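Local coordinates for enoyl-CoA hydratase (Thermus thermophilus, PDB 1WZ8), which probably hydrates trans-2-enoyl-CoA to 3-hydroxyacyl-CoA, as a hexameric lyase of the crotonase (enoyl-CoA hydratase/isomerase) family, at residues G149-A152 against V153-P157; S227-P230 against H231-S235; A165-H168 against L169-E173; L234-A237 against L238-G242. All coordinates share one frame; numbering follows the deposited sequence.

Contact 1. Residues G149-A152 against V153-P157; sequences GDHA and VLLWP
The backbone turns into helix 152-155 at His-151, which holds the N-cap position. Its carbonyl O takes two backbone donors. Leu-155 N, at 2.9 Å from His-151 O, comes nearly in line with the C=O. Leu-154 N, also 2.9 Å from His-151 O, sits well above the carbonyl plane in a more bent bond. Ala-152 O accepts Trp-156 N. A water accepts from His-151 N and Val-153 N and so bridges the first turn. The His-151 CG stands between the backbone N and the carbonyl carbon (chi1 82°), which sets the ring beside the turn. Trp-156 NE1-H donates to His-151 NE2 at 3.1 Å, close to the indole plane but tilted 31° from the imidazole plane. This is a helix start in the crotonase fold, packed between helices 118-125, 162-171 and 229-241. His-151 ND1 donates to Asp-150 OD1 at 2.7 Å, in the imidazole plane, on the syn side of the carboxylate but tilted out of its plane. Two bonds thus fix the ring's rotation. Ala-152 CB lies over one face of the imidazole and touches Trp-156 CD1 at 3.9 Å. Leu-155 CD1 reaches the ring edge, 4.0 Å from His-151 CD2.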
# COMPACT_ATOMS: atom_id res chain seq x y z
N GLY A 149 4.95 -6.19 -20.15
CA GLY A 149 5.13 -6.69 -18.80
C GLY A 149 6.51 -7.03 -18.29
O GLY A 149 6.63 -7.60 -17.21
N ASP A 150 7.57 -6.67 -19.02
CA ASP A 150 8.90 -7.02 -18.54
C ASP A 150 9.63 -5.97 -17.71
O ASP A 150 10.78 -6.18 -17.32
CB ASP A 150 9.79 -7.50 -19.70
CG ASP A 150 10.13 -6.40 -20.69
OD1 ASP A 150 9.80 -5.23 -20.44
OD2 ASP A 150 10.75 -6.73 -21.73
N HIS A 151 8.98 -4.85 -17.42
CA HIS A 151 9.58 -3.80 -16.60
C HIS A 151 8.75 -2.53 -16.52
O HIS A 151 8.71 -1.87 -15.48
CB HIS A 151 10.98 -3.42 -17.13
CG HIS A 151 10.94 -2.44 -18.27
ND1 HIS A 151 10.66 -2.82 -19.56
CD2 HIS A 151 11.07 -1.10 -18.29
CE1 HIS A 151 10.61 -1.75 -20.33
NE2 HIS A 151 10.85 -0.69 -19.59
N ALA A 152 8.10 -2.18 -17.63
CA ALA A 152 7.32 -0.95 -17.72
C ALA A 152 6.36 -0.65 -16.59
O ALA A 152 6.32 0.47 -16.09
CB ALA A 152 6.58 -0.91 -19.05
N VAL A 153 5.56 -1.63 -16.20
CA VAL A 153 4.60 -1.37 -15.14
C VAL A 153 5.26 -1.16 -13.78
O VAL A 153 4.67 -0.53 -12.91
CB VAL A 153 3.54 -2.48 -15.09
CG1 VAL A 153 2.56 -2.24 -13.95
CG2 VAL A 153 2.78 -2.49 -16.42
N LEU A 154 6.48 -1.65 -13.61
CA LEU A 154 7.17 -1.44 -12.33
C LEU A 154 7.90 -0.10 -12.30
O LEU A 154 7.83 0.65 -11.31
CB LEU A 154 8.21 -2.54 -12.08
CG LEU A 154 8.99 -2.38 -10.76
CD1 LEU A 154 8.06 -2.70 -9.60
CD2 LEU A 154 10.20 -3.30 -10.73
N LEU A 155 8.58 0.21 -13.40
CA LEU A 155 9.40 1.41 -13.48
C LEU A 155 8.85 2.72 -14.06
O LEU A 155 9.05 3.77 -13.46
CB LEU A 155 10.70 1.05 -14.22
CG LEU A 155 11.42 -0.23 -13.78
CD1 LEU A 155 12.64 -0.48 -14.65
CD2 LEU A 155 11.82 -0.12 -12.31
N TRP A 156 8.17 2.67 -15.21
CA TRP A 156 7.71 3.91 -15.84
C TRP A 156 6.86 4.92 -15.07
O TRP A 156 7.14 6.12 -15.13
CB TRP A 156 7.00 3.59 -17.17
CG TRP A 156 7.95 3.20 -18.27
CD1 TRP A 156 8.83 2.16 -18.27
CD2 TRP A 156 8.09 3.84 -19.55
NE1 TRP A 156 9.51 2.11 -19.46
CE2 TRP A 156 9.08 3.13 -20.26
CE3 TRP A 156 7.48 4.95 -20.15
CZ2 TRP A 156 9.47 3.49 -21.56
CZ3 TRP A 156 7.87 5.30 -21.44
CH2 TRP A 156 8.86 4.57 -22.13
N PRO A 157 5.82 4.48 -14.35
CA PRO A 157 5.03 5.48 -13.63
C PRO A 157 5.83 6.40 -12.71
O PRO A 157 5.58 7.61 -12.66
CB PRO A 157 4.01 4.64 -12.86
CG PRO A 157 3.80 3.46 -13.79
CD PRO A 157 5.23 3.14 -14.20
O HOH W 1 5.84 -4.39 -16.96

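Contact 2. Residues S227-P230 against H231-S235; sequences SFLP and HFELS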
# COMPACT_ATOMS: atom_id res chain seq x y z
N SER A 227 7.18 -1.74 -3.36
CA SER A 227 5.79 -1.63 -2.94
C SER A 227 4.82 -1.93 -4.09
O SER A 227 3.64 -2.19 -3.86
CB SER A 227 5.51 -0.23 -2.38
OG SER A 227 6.21 -0.01 -1.17
N PHE A 228 5.32 -1.90 -5.32
CA PHE A 228 4.49 -2.15 -6.50
C PHE A 228 4.91 -3.41 -7.25
O PHE A 228 4.63 -3.55 -8.44
CB PHE A 228 4.56 -0.95 -7.44
CG PHE A 228 3.91 0.29 -6.87
CD1 PHE A 228 2.55 0.51 -7.06
CD2 PHE A 228 4.65 1.20 -6.12
CE1 PHE A 228 1.93 1.62 -6.50
CE2 PHE A 228 4.03 2.32 -5.56
CZ PHE A 228 2.67 2.53 -5.75
N LEU A 229 5.56 -4.33 -6.55
CA LEU A 229 5.99 -5.57 -7.17
C LEU A 229 4.80 -6.37 -7.68
O LEU A 229 4.86 -6.95 -8.77
CB LEU A 229 6.81 -6.41 -6.19
CG LEU A 229 8.17 -6.83 -6.74
CD1 LEU A 229 7.97 -7.66 -8.00
CD2 LEU A 229 9.02 -5.60 -7.03
N PRO A 230 3.70 -6.45 -6.89
CA PRO A 230 2.56 -7.22 -7.40
C PRO A 230 2.08 -6.64 -8.73
O PRO A 230 1.74 -7.37 -9.66
CB PRO A 230 1.53 -7.06 -6.28
CG PRO A 230 2.40 -7.00 -5.05
CD PRO A 230 3.49 -6.05 -5.49
N HIS A 231 2.06 -5.31 -8.82
CA HIS A 231 1.64 -4.63 -10.04
C HIS A 231 2.52 -5.08 -11.20
O HIS A 231 2.03 -5.36 -12.30
CB HIS A 231 1.78 -3.11 -9.89
CG HIS A 231 0.94 -2.52 -8.79
ND1 HIS A 231 1.04 -2.92 -7.48
CD2 HIS A 231 0.01 -1.54 -8.82
CE1 HIS A 231 0.21 -2.21 -6.74
NE2 HIS A 231 -0.43 -1.37 -7.52
N PHE A 232 3.82 -5.14 -10.95
CA PHE A 232 4.78 -5.55 -11.97
C PHE A 232 4.60 -7.01 -12.36
O PHE A 232 4.45 -7.33 -13.54
CB PHE A 232 6.21 -5.31 -11.45
CG PHE A 232 7.27 -5.97 -12.29
CD1 PHE A 232 7.28 -5.82 -13.67
CD2 PHE A 232 8.28 -6.71 -11.68
CE1 PHE A 232 8.28 -6.42 -14.44
CE2 PHE A 232 9.29 -7.31 -12.45
CZ PHE A 232 9.28 -7.16 -13.83
N GLU A 233 4.60 -7.89 -11.38
CA GLU A 233 4.45 -9.31 -11.67
C GLU A 233 3.14 -9.66 -12.36
O GLU A 233 3.09 -10.58 -13.18
CB GLU A 233 4.64 -10.12 -10.39
CG GLU A 233 6.10 -10.13 -9.95
CD GLU A 233 6.31 -10.76 -8.60
OE1 GLU A 233 5.45 -11.57 -8.18
OE2 GLU A 233 7.34 -10.46 -7.96
N LEU A 234 2.08 -8.92 -12.04
CA LEU A 234 0.80 -9.16 -12.70
C LEU A 234 0.95 -8.79 -14.18
O LEU A 234 0.47 -9.51 -15.05
CB LEU A 234 -0.30 -8.31 -12.07
CG LEU A 234 -1.59 -8.21 -12.89
CD1 LEU A 234 -2.24 -9.59 -13.04
CD2 LEU A 234 -2.55 -7.24 -12.23
N SER A 235 1.63 -7.68 -14.46
CA SER A 235 1.79 -7.29 -15.86
C SER A 235 2.64 -8.31 -16.60
O SER A 235 2.40 -8.59 -17.78
CB SER A 235 2.43 -5.90 -15.98
OG SER A 235 3.81 -5.93 -15.65
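Glu-233 N gives its hydrogen to Leu-229 O over 2.8 Å, the shortest hydrogen bond between the two segments and almost straight (177°). Phe-232 N to Phe-228 O and Leu-234 N to Pro-230 O continue the same i to i+4 pattern. Phe-228 and His-231 form an edge-to-face pair. Phe-228 CD1 sits above the middle of the imidazole, 3.6 Å from His-231 NE2, and the ring planes stand at 68°. The His-231 CG lies anti to its carbonyl carbon (chi1 -61°), which swings the imidazole back toward the N-cap residue, Phe-228. This is the first turn of helix 229-241, with Pro-230 in it, and it lies at a subunit interface of the hexamer. His-231 NE2 is hydrogen-bonded to Ser-227 OG of the second subunit, while ND1 is buried with no partner in the model. Trp-224 of that subunit stacks on Phe-228. On another side of the helix, Leu-229 CD1 meets the edge of the Phe-232 ring, 3.8 Å from Phe-232 CD2. Glu-233 OE2 makes a salt bridge to Arg-94, and OE1 is hydrogen-bonded to His-219 and His-223 of the fourth subunit. Ser-235 OG donates to Phe-232 O at 2.6 Å, in the carbonyl plane, on a lone pair.

Contact 3. Residues A165-H168 against L169-E173; sequences AKYH and LLLNE
The C-terminal end of helix 162-171 is closed where His-168 meets Glu-173. Asn-172 leaves the helix with positive phi (63°) and turns the chain back. Glu-173 N then makes a weak bond to His-168 O at 3.2 Å. The stronger tie is a side-chain one. His-168 ND1 donates to Glu-173 O at 2.9 Å, in the plane of the imidazole but above the plane of the acceptor carbonyl. Glu-173 CB lies 3.6 Å from the same His-168 ND1. Tyr-167 CD2 sits over the centre of one imidazole face, 3.7 Å above its plane. The tyrosine has its CG opposite the backbone N (chi1 -180°), and this carries the ring down the helix over the last turn. There Leu-171 CD1 touches Tyr-167 CE1 at 3.4 Å. Glu-173 CG approaches the phenol obliquely, 4.2 Å from Tyr-167 CE2. The carboxylate of Glu-173 salt-bridges Arg-205 of the second subunit, and Lys-166 NZ meets Asn-222 and Asp-127 of that subunit. A positive-phi residue that ends a helix, with a weak 6-to-1 backbone bond past it, resembles a Schellman C-cap.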
# COMPACT_ATOMS: atom_id res chain seq x y z
N ALA A 165 3.81 7.60 -19.74
CA ALA A 165 3.97 6.15 -19.75
C ALA A 165 2.92 5.52 -20.67
O ALA A 165 3.25 4.71 -21.54
CB ALA A 165 3.83 5.59 -18.34
N LYS A 166 1.66 5.88 -20.48
CA LYS A 166 0.60 5.31 -21.32
C LYS A 166 0.78 5.65 -22.79
O LYS A 166 0.54 4.81 -23.66
CB LYS A 166 -0.78 5.78 -20.85
CG LYS A 166 -1.26 5.07 -19.61
CD LYS A 166 -2.67 5.48 -19.25
CE LYS A 166 -3.24 4.56 -18.19
NZ LYS A 166 -4.65 4.93 -17.89
N TYR A 167 1.22 6.87 -23.07
CA TYR A 167 1.41 7.30 -24.44
C TYR A 167 2.50 6.49 -25.16
O TYR A 167 2.28 5.99 -26.27
CB TYR A 167 1.78 8.78 -24.48
CG TYR A 167 2.00 9.32 -25.87
CD1 TYR A 167 0.92 9.55 -26.73
CD2 TYR A 167 3.28 9.59 -26.34
CE1 TYR A 167 1.12 10.05 -28.02
CE2 TYR A 167 3.49 10.09 -27.62
CZ TYR A 167 2.41 10.32 -28.45
OH TYR A 167 2.62 10.82 -29.72
N HIS A 168 3.66 6.36 -24.54
CA HIS A 168 4.76 5.63 -25.17
C HIS A 168 4.62 4.11 -25.14
O HIS A 168 5.08 3.43 -26.06
CB HIS A 168 6.09 6.07 -24.56
CG HIS A 168 6.50 7.45 -24.96
ND1 HIS A 168 6.98 7.75 -26.22
CD2 HIS A 168 6.40 8.63 -24.30
CE1 HIS A 168 7.15 9.05 -26.32
NE2 HIS A 168 6.81 9.62 -25.17
N LEU A 169 3.99 3.58 -24.10
CA LEU A 169 3.82 2.14 -23.97
C LEU A 169 2.66 1.58 -24.79
O LEU A 169 2.78 0.51 -25.39
CB LEU A 169 3.65 1.76 -22.49
CG LEU A 169 4.84 2.08 -21.57
CD1 LEU A 169 4.43 1.83 -20.12
CD2 LEU A 169 6.05 1.24 -21.95
N LEU A 170 1.54 2.29 -24.82
CA LEU A 170 0.38 1.81 -25.57
C LEU A 170 0.49 2.02 -27.08
O LEU A 170 -0.05 1.23 -27.86
CB LEU A 170 -0.90 2.49 -25.07
CG LEU A 170 -1.36 2.23 -23.63
CD1 LEU A 170 -2.64 3.00 -23.37
CD2 LEU A 170 -1.59 0.74 -23.41
N LEU A 171 1.18 3.08 -27.50
CA LEU A 171 1.32 3.39 -28.92
C LEU A 171 2.62 2.88 -29.52
O LEU A 171 2.82 2.94 -30.74
CB LEU A 171 1.22 4.90 -29.15
CG LEU A 171 -0.18 5.51 -29.03
CD1 LEU A 171 -0.08 7.02 -29.12
CD2 LEU A 171 -1.06 4.96 -30.15
N ASN A 172 3.50 2.38 -28.67
CA ASN A 172 4.78 1.87 -29.13
C ASN A 172 5.57 3.01 -29.76
O ASN A 172 6.28 2.82 -30.75
CB ASN A 172 4.54 0.75 -30.15
CG ASN A 172 5.65 -0.26 -30.16
OD1 ASN A 172 5.77 -1.08 -29.25
ND2 ASN A 172 6.48 -0.22 -31.20
N GLU A 173 5.44 4.20 -29.19
CA GLU A 173 6.15 5.37 -29.67
C GLU A 173 7.56 5.43 -29.09
O GLU A 173 7.74 5.50 -27.87
CB GLU A 173 5.40 6.65 -29.30
CG GLU A 173 4.45 7.13 -30.37
CD GLU A 173 5.18 7.51 -31.65
OE1 GLU A 173 5.93 8.50 -31.64
OE2 GLU A 173 5.00 6.80 -32.65

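Contact 4. Residues L234-A237 against L238-G242; sequences LSLA and LEFLG
The Phe-240 ring lies alongside Leu-236, and both side chains point the same way. Leu-236 CD1 comes 3.6 Å from Phe-240 CE1. Leu-236 O approaches the ring obliquely, 3.2 Å from Phe-240 CD1. Beyond the two segments, both Phe-240 and Leu-236 pack on helix 83-102, the ring on Leu-86 and Val-89, the leucine on Phe-90 and Ala-93. Glu-239 supplies the other flat group. Its CG is set opposite the backbone N (chi1 180°), and the extended chain carries the carboxylate toward Gly-149. OE1 has a weak bond with Gly-149 N, and OE2 is bonded to a pentanediol molecule, probably from the crystallisation liquor. On the side facing other subunits, Leu-234 CD1 touches Leu-238 CG at 4.0 Å. The two leucines take different first torsions, 165° for Leu-234 and -73° for Leu-238, which brings their branches together. Ala-237 and Leu-241 meet the same residues of the third subunit, as expected of a two-fold contact. Backbone bonds from Leu-238 N to Leu-234 O (2.9 Å), Phe-240 N to Leu-236 O and Leu-241 N to Ala-237 O hold the turns. Near the end the helix tightens, with an i to i+3 bond from Gly-242 N to Glu-239 O at 2.9 Å. The i to i+4 side-chain pairs are those of an alpha-helix, here one packed on helix 83-102 and on neighbouring subunits of the crotonase hexamer.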
# COMPACT_ATOMS: atom_id res chain seq x y z
N LEU A 234 2.08 -8.92 -12.04
CA LEU A 234 0.80 -9.16 -12.70
C LEU A 234 0.95 -8.79 -14.18
O LEU A 234 0.47 -9.51 -15.05
CB LEU A 234 -0.30 -8.31 -12.07
CG LEU A 234 -1.59 -8.21 -12.89
CD1 LEU A 234 -2.24 -9.59 -13.04
CD2 LEU A 234 -2.55 -7.24 -12.23
N SER A 235 1.63 -7.68 -14.46
CA SER A 235 1.79 -7.29 -15.86
C SER A 235 2.64 -8.31 -16.60
O SER A 235 2.40 -8.59 -17.78
CB SER A 235 2.43 -5.90 -15.98
OG SER A 235 3.81 -5.93 -15.65
N LEU A 236 3.63 -8.88 -15.91
CA LEU A 236 4.51 -9.88 -16.51
C LEU A 236 3.70 -11.15 -16.79
O LEU A 236 3.81 -11.76 -17.86
CB LEU A 236 5.67 -10.20 -15.56
CG LEU A 236 6.78 -11.15 -16.04
CD1 LEU A 236 7.47 -10.57 -17.26
CD2 LEU A 236 7.78 -11.36 -14.90
N ALA A 237 2.86 -11.54 -15.83
CA ALA A 237 2.03 -12.73 -15.99
C ALA A 237 1.04 -12.56 -17.14
O ALA A 237 0.82 -13.48 -17.92
CB ALA A 237 1.28 -13.04 -14.68
N LEU A 238 0.43 -11.38 -17.23
CA LEU A 238 -0.52 -11.12 -18.31
C LEU A 238 0.19 -11.18 -19.65
O LEU A 238 -0.35 -11.68 -20.63
CB LEU A 238 -1.20 -9.76 -18.14
CG LEU A 238 -2.23 -9.68 -17.01
CD1 LEU A 238 -2.72 -8.25 -16.84
CD2 LEU A 238 -3.40 -10.62 -17.31
N GLU A 239 1.42 -10.67 -19.70
CA GLU A 239 2.19 -10.71 -20.93
C GLU A 239 2.43 -12.16 -21.35
O GLU A 239 2.24 -12.52 -22.51
CB GLU A 239 3.56 -10.04 -20.75
CG GLU A 239 4.39 -10.06 -22.03
CD GLU A 239 5.85 -9.72 -21.80
OE1 GLU A 239 6.15 -8.96 -20.86
OE2 GLU A 239 6.70 -10.20 -22.58
N PHE A 240 2.86 -12.98 -20.40
CA PHE A 240 3.13 -14.38 -20.70
C PHE A 240 1.87 -15.16 -21.05
O PHE A 240 1.92 -16.15 -21.79
CB PHE A 240 3.91 -15.02 -19.55
CG PHE A 240 5.38 -14.67 -19.55
CD1 PHE A 240 5.80 -13.36 -19.77
CD2 PHE A 240 6.35 -15.66 -19.37
CE1 PHE A 240 7.16 -13.04 -19.81
CE2 PHE A 240 7.71 -15.35 -19.41
CZ PHE A 240 8.12 -14.03 -19.63
N LEU A 241 0.72 -14.72 -20.55
CA LEU A 241 -0.52 -15.41 -20.90
C LEU A 241 -0.78 -15.13 -22.38
O LEU A 241 -1.41 -15.92 -23.07
CB LEU A 241 -1.69 -14.90 -20.06
CG LEU A 241 -1.85 -15.59 -18.71
CD1 LEU A 241 -2.82 -14.80 -17.83
CD2 LEU A 241 -2.37 -17.01 -18.94
N GLY A 242 -0.26 -14.00 -22.86
CA GLY A 242 -0.45 -13.64 -24.25
C GLY A 242 0.39 -14.44 -25.23
O GLY A 242 0.16 -14.38 -26.44

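All four contacts are largely buried and all reach other subunits. Contacts 2 and 4 are successive parts of helix 229-241 and share Leu-234 and Ser-235. Contact 2 is rich in aromatic and polar groups at the interface, while contact 4 is mostly aliphatic. Contact 1 lies nearest the chain centre, its own centre about 11 Å away against about 17 Å for each of the others, and it touches all three. Phe-232 and Leu-236 pack on Gly-149, and Trp-156 packs on Ala-165, His-168 and Leu-169. Contact 1 therefore lies between helices 229-241 and 162-171, whose contacts do not touch each other. Contacts 1 and 3 treat opposite helix ends, a start and a finish, each with a histidine hydrogen bond.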